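Local coordinates for protein putative D-alanine N-acetyltransferase of GNAT family (Desulfovibrio desulfuricans subsp. desulfuricans, PDB 2R7H) that probably transfers acyl groups, most likely acetyl from acetyl-CoA, to an amine acceptor not yet established, at residues A49-E54 and L97-V102. Sequence-based numbering, arbitrary orientation.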
loop_
_atom_site.group_PDB
_atom_site.type_symbol
_atom_site.label_atom_id
_atom_site.label_comp_id
_atom_site.label_asym_id
_atom_site.label_seq_id
_atom_site.Cartn_x
_atom_site.Cartn_y
_atom_site.Cartn_z
ATOM N N ALA B 49 6.197 14.174 -8.175
ATOM C CA ALA B 49 5.373 14.859 -9.166
ATOM C C ALA B 49 5.113 13.890 -10.352
ATOM O O ALA B 49 4.044 13.930 -10.988
ATOM C CB ALA B 49 6.027 16.238 -9.651
ATOM N N ASP B 50 6.080 13.018 -10.653
ATOM C CA ASP B 50 5.911 12.011 -11.719
ATOM C C ASP B 50 4.810 11.049 -11.360
ATOM O O ASP B 50 4.026 10.655 -12.225
ATOM C CB ASP B 50 7.167 11.152 -11.931
ATOM C CG ASP B 50 8.355 11.911 -12.480
ATOM O OD1 ASP B 50 8.170 12.854 -13.254
ATOM O OD2 ASP B 50 9.497 11.483 -12.188
ATOM N N VAL B 51 4.793 10.631 -10.098
ATOM C CA VAL B 51 3.756 9.729 -9.607
ATOM C C VAL B 51 2.398 10.453 -9.764
ATOM O O VAL B 51 1.496 9.928 -10.421
ATOM C CB VAL B 51 4.000 9.264 -8.125
ATOM C CG1 VAL B 51 2.819 8.423 -7.615
ATOM C CG2 VAL B 51 5.317 8.482 -8.007
ATOM N N ALA B 52 2.309 11.680 -9.236
ATOM C CA ALA B 52 1.086 12.494 -9.314
ATOM C C ALA B 52 0.510 12.532 -10.727
ATOM O O ALA B 52 -0.680 12.279 -10.917
ATOM C CB ALA B 52 1.337 13.898 -8.771
ATOM N N GLN B 53 1.369 12.759 -11.717
ATOM C CA GLN B 53 0.952 12.806 -13.115
ATOM C C GLN B 53 0.615 11.427 -13.688
ATOM O O GLN B 53 -0.336 11.312 -14.472
ATOM C CB GLN B 53 2.041 13.455 -13.968
ATOM C CG GLN B 53 1.665 13.596 -15.456
ATOM C CD GLN B 53 2.740 14.262 -16.282
ATOM O OE1 GLN B 53 3.781 14.644 -15.772
ATOM N NE2 GLN B 53 2.489 14.392 -17.576
ATOM N N GLU B 54 1.381 10.400 -13.306
ATOM C CA GLU B 54 1.165 9.030 -13.810
ATOM C C GLU B 54 -0.223 8.495 -13.459
ATOM O O GLU B 54 -0.863 7.850 -14.301
ATOM C CB GLU B 54 2.264 8.075 -13.318
ATOM N N LEU B 97 -6.931 8.247 0.888
ATOM C CA LEU B 97 -6.788 9.592 0.324
ATOM C C LEU B 97 -5.286 9.675 0.035
ATOM O O LEU B 97 -4.504 9.652 0.962
ATOM C CB LEU B 97 -7.154 10.694 1.354
ATOM C CG LEU B 97 -6.978 12.161 0.863
ATOM C CD1 LEU B 97 -7.877 12.521 -0.382
ATOM C CD2 LEU B 97 -7.278 13.094 2.054
ATOM N N TYR B 98 -4.889 9.738 -1.232
ATOM C CA TYR B 98 -3.468 9.798 -1.637
ATOM C C TYR B 98 -2.920 11.197 -1.312
ATOM O O TYR B 98 -1.925 11.300 -0.589
ATOM C CB TYR B 98 -3.296 9.245 -3.082
ATOM C CG TYR B 98 -3.866 7.793 -3.206
ATOM C CD1 TYR B 98 -3.390 6.784 -2.379
ATOM C CD2 TYR B 98 -4.803 7.415 -4.186
ATOM C CE1 TYR B 98 -3.889 5.460 -2.432
ATOM C CE2 TYR B 98 -5.316 6.060 -4.262
ATOM C CZ TYR B 98 -4.849 5.082 -3.371
ATOM O OH TYR B 98 -5.278 3.711 -3.365
ATOM N N TRP B 99 -3.582 12.269 -1.767
ATOM C CA TRP B 99 -3.214 13.649 -1.355
ATOM C C TRP B 99 -4.223 14.661 -1.840
ATOM O O TRP B 99 -5.081 14.338 -2.667
ATOM C CB TRP B 99 -1.780 14.104 -1.783
ATOM C CG TRP B 99 -1.595 13.863 -3.185
ATOM C CD1 TRP B 99 -2.093 14.601 -4.202
ATOM C CD2 TRP B 99 -0.890 12.764 -3.780
ATOM N NE1 TRP B 99 -1.759 14.028 -5.380
ATOM C CE2 TRP B 99 -1.020 12.900 -5.158
ATOM C CE3 TRP B 99 -0.189 11.666 -3.274
ATOM C CZ2 TRP B 99 -0.456 12.014 -6.053
ATOM C CZ3 TRP B 99 0.361 10.782 -4.160
ATOM C CH2 TRP B 99 0.240 10.970 -5.541
ATOM N N ILE B 100 -4.194 15.818 -1.191
ATOM C CA ILE B 100 -4.965 16.957 -1.583
ATOM C C ILE B 100 -3.881 18.019 -1.898
ATOM O O ILE B 100 -3.077 18.311 -1.034
ATOM C CB ILE B 100 -5.920 17.480 -0.518
ATOM C CG1 ILE B 100 -6.961 16.424 -0.182
ATOM C CG2 ILE B 100 -6.662 18.757 -1.065
ATOM C CD1 ILE B 100 -7.922 16.832 0.880
ATOM N N ALA B 101 -3.827 18.538 -3.125
ATOM C CA ALA B 101 -2.853 19.589 -3.512
ATOM C C ALA B 101 -3.613 20.838 -3.982
ATOM O O ALA B 101 -4.468 20.760 -4.853
ATOM C CB ALA B 101 -1.890 19.075 -4.634
ATOM N N VAL B 102 -3.287 21.992 -3.399
ATOM C CA VAL B 102 -3.887 23.301 -3.747
ATOM C C VAL B 102 -2.765 24.263 -4.168
ATOM O O VAL B 102 -1.721 24.315 -3.500
ATOM C CB VAL B 102 -4.647 23.891 -2.540
ATOM C CG1 VAL B 102 -5.055 25.352 -2.771
ATOM C CG2 VAL B 102 -5.896 23.018 -2.231
#
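W99 reaches from strand 94-102 to helix 46-61 and meets it at V51 and A52, so that a single aromatic side chain carries the strand's half of the contact. The apolar touching is done by the six-membered part of the indole. Its CZ2 lies 3.6 Å from A52 CA and 3.8 Å from A52 CB, an approach that is oblique to the ring; the small alanine lets the indole come right up to the helix backbone. V51 adds a lighter contact at the edge of the ring, its CG1 standing near the ring plane, 4.2 Å from W99 CH2. With V51 CG1 anti to the backbone N (chi1 175°), this methyl is the branch that meets the indole.

No hydrogen bond joins the two segments. The indole N-H is instead used within the sheet, where W99 NE1 bonds to Y82 OH on the adjacent strand 78-87. F44 meets the ring edge-to-face and Y82 at a steep angle, while the CB of Y98 lies 3.9 Å above the indole plane, displaced toward its periphery.

The backbone beneath is irregular. The backbones of Y98 and W99 both hydrogen-bond to the single residue C84 of strand 78-87, a classic beta bulge, a feature found on the corresponding central strand of many GNAT enzymes, near their acetyl-CoA site. Y98, W99 and Y68 line the pocket holding 2-ethoxyethanol, probably acquired during crystallisation. The contact between helix and strand is thus a small, purely apolar one beside this pocket, resting on dispersion and partial burial, while the polar bond to Y82 restrains the rotation of the indole.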